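Local coordinates for guanylate kinase (Coxiella burnetii, PDB 3TR0), which catalyses the ATP-dependent phosphorylation of GMP to GDP and is predicted to be essential for recycling GMP and, indirectly, cGMP, at residues 5-9 and 192-197; 30-34 and 184-188; 69-73 and 84-90; 120-126 and 164-170. The contacts are given in a common frame with arbitrary orientation. Where two conformers were deposited one is given. Residues are numbered along the deposited sequence.

Interaction 1 of 4, residues 5-9 and 192-197; sequences NKANL and DVQEKK
The N-terminal lead-in to strand 9-13 is largely extended from K6 to N8 (phi/psi -130/74, -67/153 and -133/167). N5 and K6 meet helical residues 192-197, with CA-CA distances of 5.2 Å for K6-V193 and 6.0 Å for N5-K197. Van der Waals contact comes first: the K6 side chain, t,t,t,m, points its CA-CB bond at the helix, with K6 CD 3.3 Å from D192 O and K6 CB 4.1 Å from K196 CG, while V193 CG2 (chi1 t) reaches K6 O at 3.9 Å. K6 NZ and D192 OD2 form a long salt bridge of 4.0 Å. N5 is poorly ordered; its OD1 sits 3.0 Å from K196 CB and 3.0 Å from K197 N, the latter at too poor an angle for a hydrogen bond. No hydrogen bond joins the segments, as suits a thin surface contact of 321 Å². Further along, N8 bonds to E187 of helix 173-187 and to V100, and L9 pairs with L120, so the lead-in enters the parallel sheet between strands 99-103 and 120-125.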
loop_
_atom_site.group_PDB
_atom_site.type_symbol
_atom_site.label_atom_id
_atom_site.label_comp_id
_atom_site.label_asym_id
_atom_site.label_seq_id
_atom_site.Cartn_x
_atom_site.Cartn_y
_atom_site.Cartn_z
ATOM N N ASN A 5 4.060 -4.708 15.394
ATOM C CA ASN A 5 3.730 -4.166 16.707
ATOM C C ASN A 5 3.217 -2.727 16.659
ATOM O O ASN A 5 3.264 -2.004 17.654
ATOM C CB ASN A 5 4.918 -4.291 17.667
ATOM C CG ASN A 5 6.236 -3.931 17.014
ATOM O OD1 ASN A 5 6.278 -3.151 16.063
ATOM N ND2 ASN A 5 7.322 -4.505 17.518
ATOM N N LYS A 6 2.742 -2.312 15.488
ATOM C CA LYS A 6 1.928 -1.110 15.383
ATOM C C LYS A 6 0.684 -1.480 14.591
ATOM O O LYS A 6 0.542 -1.128 13.419
ATOM C CB LYS A 6 2.674 0.040 14.712
ATOM C CG LYS A 6 1.925 1.364 14.804
ATOM C CD LYS A 6 2.819 2.546 14.484
ATOM C CE LYS A 6 2.055 3.860 14.566
ATOM N NZ LYS A 6 1.007 3.961 13.518
ATOM N N ALA A 7 -0.205 -2.212 15.250
ATOM C CA ALA A 7 -1.365 -2.801 14.601
ATOM C C ALA A 7 -2.344 -1.737 14.134
ATOM O O ALA A 7 -2.416 -0.652 14.703
ATOM C CB ALA A 7 -2.052 -3.779 15.552
ATOM N N ASN A 8 -3.107 -2.064 13.100
ATOM C CA ASN A 8 -4.017 -1.106 12.501
ATOM C C ASN A 8 -5.384 -1.743 12.304
ATOM O O ASN A 8 -5.533 -2.962 12.418
ATOM C CB ASN A 8 -3.452 -0.633 11.155
ATOM C CG ASN A 8 -3.998 0.719 10.725
ATOM O OD1 ASN A 8 -4.919 1.255 11.333
ATOM N ND2 ASN A 8 -3.421 1.274 9.668
ATOM N N LEU A 9 -6.378 -0.910 12.024
ATOM C CA LEU A 9 -7.699 -1.388 11.647
ATOM C C LEU A 9 -7.846 -1.338 10.130
ATOM O O LEU A 9 -7.476 -0.356 9.498
ATOM C CB LEU A 9 -8.778 -0.521 12.292
ATOM C CG LEU A 9 -8.733 -0.400 13.818
ATOM C CD1 LEU A 9 -9.851 0.512 14.300
ATOM C CD2 LEU A 9 -8.841 -1.772 14.463
ATOM N N ASP A 192 5.877 4.390 9.693
ATOM C CA ASP A 192 5.356 4.437 11.055
ATOM C C ASP A 192 5.304 3.052 11.702
ATOM O O ASP A 192 5.654 2.893 12.873
ATOM C CB ASP A 192 3.995 5.150 11.135
ATOM C CG ASP A 192 2.979 4.632 10.124
ATOM O OD1 ASP A 192 3.163 3.535 9.562
ATOM O OD2 ASP A 192 1.975 5.340 9.898
ATOM N N VAL A 193 4.874 2.056 10.935
ATOM C CA VAL A 193 4.833 0.682 11.420
ATOM C C VAL A 193 6.244 0.120 11.592
ATOM O O VAL A 193 6.530 -0.581 12.562
ATOM C CB VAL A 193 4.057 -0.238 10.466
ATOM C CG1 VAL A 193 4.207 -1.690 10.899
ATOM C CG2 VAL A 193 2.580 0.166 10.412
ATOM N N GLN A 194 7.121 0.430 10.643
ATOM C CA GLN A 194 8.479 -0.115 10.651
ATOM C C GLN A 194 9.387 0.470 11.730
ATOM O O GLN A 194 10.325 -0.192 12.178
ATOM C CB GLN A 194 9.124 0.034 9.269
ATOM C CG GLN A 194 8.495 -0.845 8.197
ATOM C CD GLN A 194 8.856 -2.308 8.356
ATOM O OE1 GLN A 194 8.635 -2.902 9.408
ATOM N NE2 GLN A 194 9.422 -2.894 7.312
ATOM N N GLU A 195 9.126 1.712 12.128
ATOM C CA GLU A 195 9.873 2.318 13.225
ATOM C C GLU A 195 9.792 1.411 14.446
ATOM O O GLU A 195 10.740 1.309 15.224
ATOM C CB GLU A 195 9.320 3.707 13.567
ATOM C CG GLU A 195 9.637 4.803 12.551
ATOM C CD GLU A 195 10.880 5.604 12.907
ATOM O OE1 GLU A 195 11.845 5.015 13.434
ATOM O OE2 GLU A 195 10.890 6.830 12.662
ATOM N N LYS A 196 8.652 0.744 14.603
ATOM C CA LYS A 196 8.426 -0.134 15.744
ATOM C C LYS A 196 9.001 -1.526 15.493
ATOM O O LYS A 196 9.796 -2.026 16.283
ATOM C CB LYS A 196 6.929 -0.229 16.056
ATOM C CG LYS A 196 6.286 1.094 16.434
ATOM C CD LYS A 196 6.573 1.454 17.883
ATOM C CE LYS A 196 6.044 2.838 18.225
ATOM N NZ LYS A 196 6.783 3.909 17.500
ATOM N N LYS A 197 8.598 -2.153 14.392
ATOM C CA LYS A 197 9.040 -3.512 14.084
ATOM C C LYS A 197 10.548 -3.635 13.857
ATOM O O LYS A 197 11.142 -4.671 14.161
ATOM C CB LYS A 197 8.286 -4.080 12.880
ATOM C CG LYS A 197 8.730 -5.489 12.511
ATOM C CD LYS A 197 7.899 -6.079 11.388
ATOM C CE LYS A 197 8.381 -7.480 11.032
ATOM N NZ LYS A 197 7.613 -8.075 9.902
#

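Interaction 2 of 4, residues 30-34 and 184-188; sequences ALAEI and ISAER
R188 makes the hydrogen bonds of this contact, and an apolar cluster lies beside it. R188, which follows on from helix 173-187, carries an extended side chain (chi1 m, then t, t and chi4 -178°) that reaches across to residues 30-34, although the backbones stay well apart: the nearest CA pairs are L31-S185 at 8.8 Å and E33-R188 at 10.9 Å. R188 NH2 donates to A32 O at 2.8 Å, and R188 NH1 adds a weak bond to A32 O at 3.3 Å, so both nitrogens share one carbonyl lying near the guanidinium plane. Water 1 accepts from A32 N at 2.8 Å and, weakly, from R188 NH1 at 3.0 Å. R188 NE also forms a salt bridge with D99.

L31, the first non-helical residue after helix 20-30, takes the m,t rotamer and sets CD1 3.7 Å from I184 CG2. I34 (t,t) opens strand 34-36 and puts its CD1 3.5 Å from I184 CD1 (I184 is m,t). Between them E33 has positive phi (61/38), which turns the chain into the strand, and its CB lies 4.0 Å from R188 NH2. The arrangement belongs to the alpha/beta fold of a P-loop kinase: a helix-to-strand connection at one edge of the parallel sheet, packed against helix 173-187.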
loop_
_atom_site.group_PDB
_atom_site.type_symbol
_atom_site.label_atom_id
_atom_site.label_comp_id
_atom_site.label_asym_id
_atom_site.label_seq_id
_atom_site.Cartn_x
_atom_site.Cartn_y
_atom_site.Cartn_z
ATOM N N ALA A 30 -4.629 -16.518 4.621
ATOM C CA ALA A 30 -3.400 -16.285 3.871
ATOM C C ALA A 30 -2.377 -15.455 4.645
ATOM O O ALA A 30 -1.175 -15.545 4.389
ATOM C CB ALA A 30 -3.720 -15.621 2.544
ATOM N N LEU A 31 -2.855 -14.647 5.586
ATOM C CA LEU A 31 -1.987 -13.754 6.346
ATOM C C LEU A 31 -1.917 -14.125 7.817
ATOM O O LEU A 31 -2.865 -14.670 8.379
ATOM C CB LEU A 31 -2.472 -12.307 6.229
ATOM C CG LEU A 31 -2.191 -11.545 4.937
ATOM C CD1 LEU A 31 -2.845 -10.173 4.997
ATOM C CD2 LEU A 31 -0.694 -11.422 4.709
ATOM N N ALA A 32 -0.788 -13.808 8.441
ATOM C CA ALA A 32 -0.636 -13.997 9.875
ATOM C C ALA A 32 -0.896 -12.682 10.605
ATOM O O ALA A 32 -0.866 -11.611 9.999
ATOM C CB ALA A 32 0.761 -14.514 10.193
ATOM N N GLU A 33 -1.160 -12.781 11.904
ATOM C CA GLU A 33 -1.273 -11.618 12.780
ATOM C C GLU A 33 -2.386 -10.656 12.371
ATOM O O GLU A 33 -2.243 -9.438 12.475
ATOM C CB GLU A 33 0.070 -10.886 12.872
ATOM C CG GLU A 33 1.196 -11.753 13.414
ATOM C CD GLU A 33 2.518 -11.014 13.499
ATOM O OE1 GLU A 33 2.911 -10.628 14.620
ATOM O OE2 GLU A 33 3.165 -10.822 12.446
ATOM N N ILE A 34 -3.498 -11.215 11.910
ATOM C CA ILE A 34 -4.666 -10.416 11.572
ATOM C C ILE A 34 -5.922 -11.229 11.860
ATOM O O ILE A 34 -6.006 -12.405 11.511
ATOM C CB ILE A 34 -4.618 -9.930 10.096
ATOM C CG1 ILE A 34 -5.764 -8.959 9.799
ATOM C CG2 ILE A 34 -4.632 -11.106 9.137
ATOM C CD1 ILE A 34 -5.598 -8.208 8.482
ATOM N N ILE A 184 -2.792 -4.856 2.706
ATOM C CA ILE A 184 -2.395 -5.046 4.096
ATOM C C ILE A 184 -0.879 -5.166 4.222
ATOM O O ILE A 184 -0.277 -4.611 5.140
ATOM C CB ILE A 184 -3.083 -6.272 4.719
ATOM C CG1 ILE A 184 -4.573 -5.983 4.898
ATOM C CG2 ILE A 184 -2.439 -6.626 6.061
ATOM C CD1 ILE A 184 -5.419 -7.207 5.153
ATOM N N SER A 185 -0.266 -5.879 3.284
ATOM C CA SER A 185 1.183 -6.073 3.301
ATOM C C SER A 185 1.933 -4.746 3.162
ATOM O O SER A 185 2.952 -4.529 3.822
ATOM C CB SER A 185 1.604 -7.044 2.193
ATOM O OG SER A 185 1.093 -8.349 2.434
ATOM N N ALA A 186 1.431 -3.867 2.300
ATOM C CA ALA A 186 2.040 -2.552 2.105
ATOM C C ALA A 186 1.906 -1.686 3.353
ATOM O O ALA A 186 2.831 -0.963 3.711
ATOM C CB ALA A 186 1.423 -1.842 0.896
ATOM N N GLU A 187 0.749 -1.747 4.007
ATOM C CA GLU A 187 0.542 -0.982 5.235
ATOM C C GLU A 187 1.599 -1.357 6.263
ATOM O O GLU A 187 2.112 -0.503 6.988
ATOM C CB GLU A 187 -0.854 -1.243 5.810
ATOM C CG GLU A 187 -1.240 -0.324 6.969
ATOM C CD GLU A 187 -0.719 -0.784 8.322
ATOM O OE1 GLU A 187 -0.198 -1.916 8.434
ATOM O OE2 GLU A 187 -0.829 0.003 9.283
ATOM N N ARG A 188 1.927 -2.641 6.313
ATOM C CA ARG A 188 2.856 -3.155 7.313
ATOM C C ARG A 188 4.297 -2.781 7.006
ATOM O O ARG A 188 5.197 -3.058 7.798
ATOM C CB ARG A 188 2.727 -4.671 7.422
ATOM C CG ARG A 188 1.398 -5.136 8.020
ATOM C CD ARG A 188 1.218 -6.633 7.842
ATOM N NE ARG A 188 0.178 -7.169 8.718
ATOM C CZ ARG A 188 -0.151 -8.454 8.782
ATOM N NH1 ARG A 188 0.469 -9.340 8.014
ATOM N NH2 ARG A 188 -1.106 -8.855 9.611
HETATM O O HOH W 1 1.379 -12.206 7.660
#

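Interaction 3 of 4, residues 69-73 and 84-90. With 5GP (guanosine-5'-monophosphate), chain D.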
loop_
_atom_site.group_PDB
_atom_site.type_symbol
_atom_site.label_atom_id
_atom_site.label_comp_id
_atom_site.label_asym_id
_atom_site.label_seq_id
_atom_site.Cartn_x
_atom_site.Cartn_y
_atom_site.Cartn_z
ATOM N N GLU A 69 -24.487 1.763 27.023
ATOM C CA GLU A 69 -23.337 1.480 27.876
ATOM C C GLU A 69 -22.029 1.922 27.221
ATOM O O GLU A 69 -21.015 2.097 27.897
ATOM C CB GLU A 69 -23.266 -0.015 28.203
ATOM C CG GLU A 69 -24.466 -0.553 28.967
ATOM C CD GLU A 69 -24.363 -2.043 29.249
ATOM O OE1 GLU A 69 -23.245 -2.525 29.529
ATOM O OE2 GLU A 69 -25.400 -2.736 29.188
ATOM N N GLY A 70 -22.058 2.094 25.902
ATOM C CA GLY A 70 -20.873 2.484 25.157
ATOM C C GLY A 70 -19.979 1.304 24.828
ATOM O O GLY A 70 -18.783 1.467 24.588
ATOM N N ALA A 71 -20.565 0.111 24.808
ATOM C CA ALA A 71 -19.818 -1.120 24.564
ATOM C C ALA A 71 -19.343 -1.248 23.122
ATOM O O ALA A 71 -18.511 -2.098 22.811
ATOM C CB ALA A 71 -20.659 -2.334 24.950
ATOM N N PHE A 72 -19.878 -0.414 22.238
ATOM C CA PHE A 72 -19.512 -0.493 20.830
ATOM C C PHE A 72 -18.483 0.556 20.423
ATOM O O PHE A 72 -18.577 1.720 20.802
ATOM C CB PHE A 72 -20.749 -0.382 19.938
ATOM C CG PHE A 72 -21.669 -1.564 20.026
ATOM C CD1 PHE A 72 -21.227 -2.827 19.676
ATOM C CD2 PHE A 72 -22.980 -1.409 20.446
ATOM C CE1 PHE A 72 -22.071 -3.915 19.750
ATOM C CE2 PHE A 72 -23.828 -2.490 20.512
ATOM C CZ PHE A 72 -23.372 -3.746 20.169
ATOM N N LEU A 73 -17.500 0.122 19.643
ATOM C CA LEU A 73 -16.519 1.020 19.052
ATOM C C LEU A 73 -17.215 1.782 17.944
ATOM O O LEU A 73 -16.853 2.913 17.604
ATOM C CB LEU A 73 -15.379 0.194 18.460
ATOM C CG LEU A 73 -14.093 0.902 18.049
ATOM C CD1 LEU A 73 -13.498 1.626 19.238
ATOM C CD2 LEU A 73 -13.109 -0.107 17.483
ATOM N N GLY A 84 -23.005 -3.816 15.325
ATOM C CA GLY A 84 -21.967 -3.061 15.998
ATOM C C GLY A 84 -20.689 -3.834 16.242
ATOM O O GLY A 84 -20.689 -5.064 16.271
ATOM N N THR A 85 -19.596 -3.098 16.417
ATOM C CA THR A 85 -18.297 -3.683 16.712
ATOM C C THR A 85 -17.985 -3.520 18.193
ATOM O O THR A 85 -17.796 -2.403 18.674
ATOM C CB THR A 85 -17.174 -2.998 15.901
ATOM O OG1 THR A 85 -17.402 -3.200 14.502
ATOM C CG2 THR A 85 -15.817 -3.572 16.272
ATOM N N GLU A 86 -17.934 -4.633 18.915
ATOM C CA GLU A 86 -17.609 -4.594 20.337
ATOM C C GLU A 86 -16.200 -4.028 20.508
ATOM O O GLU A 86 -15.240 -4.508 19.895
ATOM C CB GLU A 86 -17.746 -5.984 20.959
ATOM C CG GLU A 86 -17.829 -5.995 22.485
ATOM C CD GLU A 86 -16.467 -6.014 23.135
ATOM O OE1 GLU A 86 -15.592 -6.761 22.650
ATOM O OE2 GLU A 86 -16.264 -5.283 24.127
ATOM N N LYS A 87 -16.088 -2.991 21.330
ATOM C CA LYS A 87 -14.859 -2.209 21.424
ATOM C C LYS A 87 -13.691 -2.947 22.075
ATOM O O LYS A 87 -12.558 -2.874 21.602
ATOM C CB LYS A 87 -15.117 -0.909 22.188
ATOM C CG LYS A 87 -13.887 -0.023 22.306
ATOM C CD LYS A 87 -14.082 1.063 23.345
ATOM C CE LYS A 87 -14.315 0.465 24.721
ATOM N NZ LYS A 87 -14.491 1.513 25.766
ATOM N N ASP A 88 -13.961 -3.643 23.174
ATOM C CA ASP A 88 -12.878 -4.209 23.968
ATOM C C ASP A 88 -12.100 -5.293 23.229
ATOM O O ASP A 88 -10.872 -5.362 23.324
ATOM C CB ASP A 88 -13.393 -4.731 25.310
ATOM C CG ASP A 88 -12.291 -4.861 26.335
ATOM O OD1 ASP A 88 -11.711 -3.821 26.715
ATOM O OD2 ASP A 88 -11.996 -5.995 26.755
ATOM N N TRP A 89 -12.804 -6.142 22.490
ATOM C CA TRP A 89 -12.129 -7.212 21.770
ATOM C C TRP A 89 -11.127 -6.644 20.771
ATOM O O TRP A 89 -10.013 -7.141 20.645
ATOM C CB TRP A 89 -13.131 -8.108 21.048
ATOM C CG TRP A 89 -12.471 -9.209 20.282
ATOM C CD1 TRP A 89 -12.197 -10.468 20.729
ATOM C CD2 TRP A 89 -11.986 -9.146 18.936
ATOM N NE1 TRP A 89 -11.577 -11.196 19.743
ATOM C CE2 TRP A 89 -11.438 -10.408 18.631
ATOM C CE3 TRP A 89 -11.968 -8.148 17.957
ATOM C CZ2 TRP A 89 -10.883 -10.701 17.387
ATOM C CZ3 TRP A 89 -11.411 -8.440 16.721
ATOM C CH2 TRP A 89 -10.876 -9.704 16.448
ATOM N N VAL A 90 -11.531 -5.594 20.068
ATOM C CA VAL A 90 -10.670 -4.967 19.070
ATOM C C VAL A 90 -9.403 -4.407 19.719
ATOM O O VAL A 90 -8.291 -4.650 19.250
ATOM C CB VAL A 90 -11.411 -3.843 18.326
ATOM C CG1 VAL A 90 -10.444 -3.047 17.466
ATOM C CG2 VAL A 90 -12.534 -4.419 17.469
HETATM P P 5GP D . -25.846 -9.134 6.833
HETATM O O1P 5GP D . -25.008 -10.268 7.371
HETATM O O2P 5GP D . -27.160 -8.840 7.507
HETATM O O3P 5GP D . -26.057 -9.356 5.353
HETATM O "O5'" 5GP D . -24.967 -7.810 6.780
HETATM C "C5'" 5GP D . -25.565 -6.545 6.554
HETATM C "C4'" 5GP D . -24.523 -5.466 6.423
HETATM O "O4'" 5GP D . -24.313 -4.841 7.706
HETATM C "C3'" 5GP D . -23.135 -5.937 6.023
HETATM O "O3'" 5GP D . -23.005 -6.150 4.628
HETATM C "C2'" 5GP D . -22.227 -4.835 6.556
HETATM O "O2'" 5GP D . -22.140 -3.770 5.621
HETATM C "C1'" 5GP D . -23.004 -4.334 7.779
HETATM N N9 5GP D . -22.400 -4.768 9.050
HETATM C C8 5GP D . -22.190 -6.006 9.517
HETATM N N7 5GP D . -21.625 -5.912 10.747
HETATM C C5 5GP D . -21.489 -4.596 11.036
HETATM C C6 5GP D . -20.989 -3.875 12.115
HETATM O O6 5GP D . -20.519 -4.458 13.122
HETATM N N1 5GP D . -21.012 -2.537 12.070
HETATM C C2 5GP D . -21.501 -1.878 11.010
HETATM N N2 5GP D . -21.517 -0.525 10.977
HETATM N N3 5GP D . -21.988 -2.549 9.951
HETATM C C4 5GP D . -21.991 -3.898 9.959
HETATM O O HOH W 2 -16.584 -2.710 24.723
#
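The odd feature is how F72 meets a glycine: G84 CA lies over the ring face, 4.2 Å from the centroid and 28° off the normal, a CH-pi contact in which a CB on G84 would clash with F72 CD1. F72 and E86 form an antiparallel non-hydrogen-bonded pair (CA-CA 4.5 Å), flanked by L73 N to T85 O at 2.7 Å and, from the start of helix 87-95, K87 N to A71 O at 3.0 Å. E86 is the N-cap, with OE2 accepting from D88 N at 3.0 Å and OE1 from W89 N at 2.9 Å; water 2 donates to A71 O (2.8 Å) and E86 OE2 (2.7 Å). L73 packs CD1 on K87 CG (3.5 Å) and CD2 on V90 CG1 (4.0 Å). G70 closes helix 60-69 with a Schellman motif. This is the open end of the 72-78/81-86 hairpin in the GMP-binding region of guanylate kinases: G84 C lies 3.2 Å from GMP O6, and T85 OG1 is hydrogen-bonded to E74, which also binds GMP.

Interaction 4 of 4, residues 120-126 and 164-170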
loop_
_atom_site.group_PDB
_atom_site.type_symbol
_atom_site.label_atom_id
_atom_site.label_comp_id
_atom_site.label_asym_id
_atom_site.label_seq_id
_atom_site.Cartn_x
_atom_site.Cartn_y
_atom_site.Cartn_z
ATOM N N LEU A 120 -7.190 2.077 7.559
ATOM C CA LEU A 120 -7.297 2.034 6.105
ATOM C C LEU A 120 -8.624 1.393 5.730
ATOM O O LEU A 120 -9.071 0.454 6.387
ATOM C CB LEU A 120 -6.140 1.239 5.493
ATOM C CG LEU A 120 -4.738 1.856 5.576
ATOM C CD1 LEU A 120 -3.749 1.017 4.780
ATOM C CD2 LEU A 120 -4.748 3.289 5.074
ATOM N N SER A 121 -9.263 1.903 4.684
ATOM C CA SER A 121 -10.550 1.364 4.271
ATOM C C SER A 121 -10.512 0.885 2.819
ATOM O O SER A 121 -9.902 1.524 1.956
ATOM C CB SER A 121 -11.673 2.385 4.509
ATOM O OG SER A 121 -11.455 3.577 3.779
ATOM N N ILE A 122 -11.148 -0.258 2.575
ATOM C CA ILE A 122 -11.169 -0.894 1.262
ATOM C C ILE A 122 -12.617 -1.158 0.861
ATOM O O ILE A 122 -13.380 -1.741 1.634
ATOM C CB ILE A 122 -10.450 -2.258 1.300
ATOM C CG1 ILE A 122 -9.037 -2.106 1.864
ATOM C CG2 ILE A 122 -10.451 -2.909 -0.081
ATOM C CD1 ILE A 122 -8.375 -3.427 2.226
ATOM N N PHE A 123 -12.996 -0.732 -0.339
ATOM C CA PHE A 123 -14.342 -0.986 -0.837
ATOM C C PHE A 123 -14.312 -2.072 -1.905
ATOM O O PHE A 123 -13.573 -1.973 -2.882
ATOM C CB PHE A 123 -14.975 0.293 -1.395
ATOM C CG PHE A 123 -16.479 0.241 -1.460
ATOM C CD1 PHE A 123 -17.246 0.795 -0.448
ATOM C CD2 PHE A 123 -17.119 -0.379 -2.517
ATOM C CE1 PHE A 123 -18.630 0.749 -0.497
ATOM C CE2 PHE A 123 -18.501 -0.435 -2.570
ATOM C CZ PHE A 123 -19.255 0.126 -1.555
ATOM N N ILE A 124 -15.114 -3.116 -1.717
ATOM C CA ILE A 124 -15.178 -4.197 -2.684
ATOM C C ILE A 124 -16.313 -3.954 -3.672
ATOM O O ILE A 124 -17.472 -3.822 -3.276
ATOM C CB ILE A 124 -15.405 -5.561 -1.999
ATOM C CG1 ILE A 124 -14.390 -5.784 -0.877
ATOM C CG2 ILE A 124 -15.340 -6.684 -3.020
ATOM C CD1 ILE A 124 -12.962 -5.806 -1.341
ATOM N N LEU A 125 -15.971 -3.891 -4.955
ATOM C CA LEU A 125 -16.951 -3.665 -6.010
ATOM C C LEU A 125 -17.290 -4.965 -6.716
ATOM O O LEU A 125 -16.413 -5.793 -6.956
ATOM C CB LEU A 125 -16.399 -2.675 -7.041
ATOM C CG LEU A 125 -16.092 -1.264 -6.548
ATOM C CD1 LEU A 125 -15.227 -0.523 -7.571
ATOM C CD2 LEU A 125 -17.380 -0.517 -6.275
ATOM N N PRO A 126 -18.573 -5.151 -7.063
ATOM C CA PRO A 126 -18.950 -6.281 -7.909
ATOM C C PRO A 126 -18.585 -5.941 -9.347
ATOM O O PRO A 126 -18.413 -4.764 -9.651
ATOM C CB PRO A 126 -20.474 -6.331 -7.754
ATOM C CG PRO A 126 -20.859 -4.907 -7.537
ATOM C CD PRO A 126 -19.723 -4.292 -6.734
ATOM N N PHE A 164 -13.480 5.833 0.585
ATOM C CA PHE A 164 -12.575 4.725 0.887
ATOM C C PHE A 164 -11.196 4.919 0.273
ATOM O O PHE A 164 -11.054 5.604 -0.733
ATOM C CB PHE A 164 -13.204 3.401 0.446
ATOM C CG PHE A 164 -14.370 2.998 1.293
ATOM C CD1 PHE A 164 -15.589 3.639 1.156
ATOM C CD2 PHE A 164 -14.241 2.013 2.256
ATOM C CE1 PHE A 164 -16.661 3.300 1.956
ATOM C CE2 PHE A 164 -15.315 1.669 3.061
ATOM C CZ PHE A 164 -16.526 2.313 2.906
ATOM N N ASP A 165 -10.185 4.315 0.893
ATOM C CA ASP A 165 -8.801 4.473 0.440
ATOM C C ASP A 165 -8.469 3.637 -0.794
ATOM O O ASP A 165 -7.671 4.046 -1.636
ATOM C CB ASP A 165 -7.835 4.107 1.570
ATOM C CG ASP A 165 -8.029 4.963 2.801
ATOM O OD1 ASP A 165 -7.986 6.203 2.682
ATOM O OD2 ASP A 165 -8.231 4.396 3.889
ATOM N N TYR A 166 -9.064 2.453 -0.883
ATOM C CA TYR A 166 -8.768 1.513 -1.955
ATOM C C TYR A 166 -10.057 0.968 -2.523
ATOM O O TYR A 166 -11.049 0.840 -1.800
ATOM C CB TYR A 166 -7.948 0.337 -1.416
ATOM C CG TYR A 166 -6.602 0.747 -0.862
ATOM C CD1 TYR A 166 -5.506 0.916 -1.701
ATOM C CD2 TYR A 166 -6.432 0.973 0.491
ATOM C CE1 TYR A 166 -4.267 1.303 -1.193
ATOM C CE2 TYR A 166 -5.206 1.358 1.008
ATOM C CZ TYR A 166 -4.130 1.521 0.163
ATOM O OH TYR A 166 -2.913 1.901 0.686
ATOM N N LEU A 167 -10.034 0.642 -3.811
ATOM C CA LEU A 167 -11.140 -0.059 -4.452
ATOM C C LEU A 167 -10.635 -1.377 -5.028
ATOM O O LEU A 167 -9.621 -1.409 -5.725
ATOM C CB LEU A 167 -11.755 0.794 -5.569
ATOM C CG LEU A 167 -12.177 2.225 -5.236
ATOM C CD1 LEU A 167 -12.769 2.881 -6.476
ATOM C CD2 LEU A 167 -13.180 2.256 -4.092
ATOM N N VAL A 168 -11.333 -2.467 -4.731
ATOM C CA VAL A 168 -10.960 -3.774 -5.262
ATOM C C VAL A 168 -12.164 -4.434 -5.919
ATOM O O VAL A 168 -13.228 -4.496 -5.317
ATOM C CB VAL A 168 -10.433 -4.706 -4.161
ATOM C CG1 VAL A 168 -10.125 -6.072 -4.739
ATOM C CG2 VAL A 168 -9.194 -4.111 -3.501
ATOM N N VAL A 169 -12.000 -4.917 -7.149
ATOM C CA VAL A 169 -13.106 -5.553 -7.865
ATOM C C VAL A 169 -13.096 -7.059 -7.635
ATOM O O VAL A 169 -12.076 -7.712 -7.840
ATOM C CB VAL A 169 -13.051 -5.280 -9.389
ATOM C CG1 VAL A 169 -14.295 -5.860 -10.086
ATOM C CG2 VAL A 169 -12.944 -3.797 -9.661
ATOM N N ASN A 170 -14.230 -7.609 -7.203
ATOM C CA ASN A 170 -14.328 -9.048 -7.006
ATOM C C ASN A 170 -14.856 -9.755 -8.245
ATOM O O ASN A 170 -15.990 -10.236 -8.259
ATOM C CB ASN A 170 -15.207 -9.389 -5.802
ATOM C CG ASN A 170 -15.224 -10.875 -5.504
ATOM O OD1 ASN A 170 -14.384 -11.625 -5.999
ATOM N ND2 ASN A 170 -16.175 -11.308 -4.686
HETATM O O HOH W 3 -10.157 5.354 5.499
#
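At the apolar centre, two parallel strands put side chains on both faces of the sheet. One face carries I122, I124, Y166 and V168, with I122 CG2 3.8 Å from V168 CG2 and I124 CD1 3.9 Å from V168 CB; helix 173-187 covers part of it through L180 and I183. The other carries F123, L125, L167 and V169, where F123 CB lies 3.8 Å from L167 CD2. On that side F123 points its edge at the face of F164 in a T-shaped stack, centroids 5.0 Å apart and planes at 75°; R113 adds a cation-pi contact to F164.

The backbones run parallel, their axes 4.6 Å apart at 26°, paired I122-Y166 through L125-V169. Hydrogen bonds alternate between the strands: Y166 N to S121 O (3.1 Å), F123 N to Y166 O (2.9 Å), V168 N to F123 O (2.9 Å), L125 N to V168 O (2.8 Å) and N170 N to L125 O (2.9 Å).

At the polar edge D165 OD2 accepts from S121 N at 2.8 Å, D165 N donates to S121 OG at 3.2 Å, and water 3 lies 2.8 Å from S121 OG and 2.7 Å from D165 OD2. S121 OG also bonds to R113, while N170 reaches A18 of the predicted ATP-binding loop. Strand 166-169 is outermost within this chain, but L167 O bonds to Q194 of the second subunit. The chemistry implies strands joined mainly by backbone bonds and apolar faces, the side-chain bonds between them confined to S121 and D165, where the pairing begins.

How the interactions relate
Interaction 4 is the buried one, a parallel strand pair in the main sheet; interaction 1 lies at the surface, and interactions 2 and 3 are partly buried. Regular backbone bonding carries interaction 4 and, over a shorter span, interaction 3, whereas interaction 2 combines an arginine's hydrogen bonds with apolar packing and interaction 1 has no cross-segment hydrogen bond. Interactions 1 and 2 use consecutive helices and meet where N8 ND2 lies 2.9 Å from E187 OE2. The 5-9 segment also ties to interaction 4 through L9 O and L120 N, 3.1 Å apart, and touches interaction 3 through L9 and V90. Interactions 1, 2 and 4 touch the second subunit; interaction 3 sits by GMP instead.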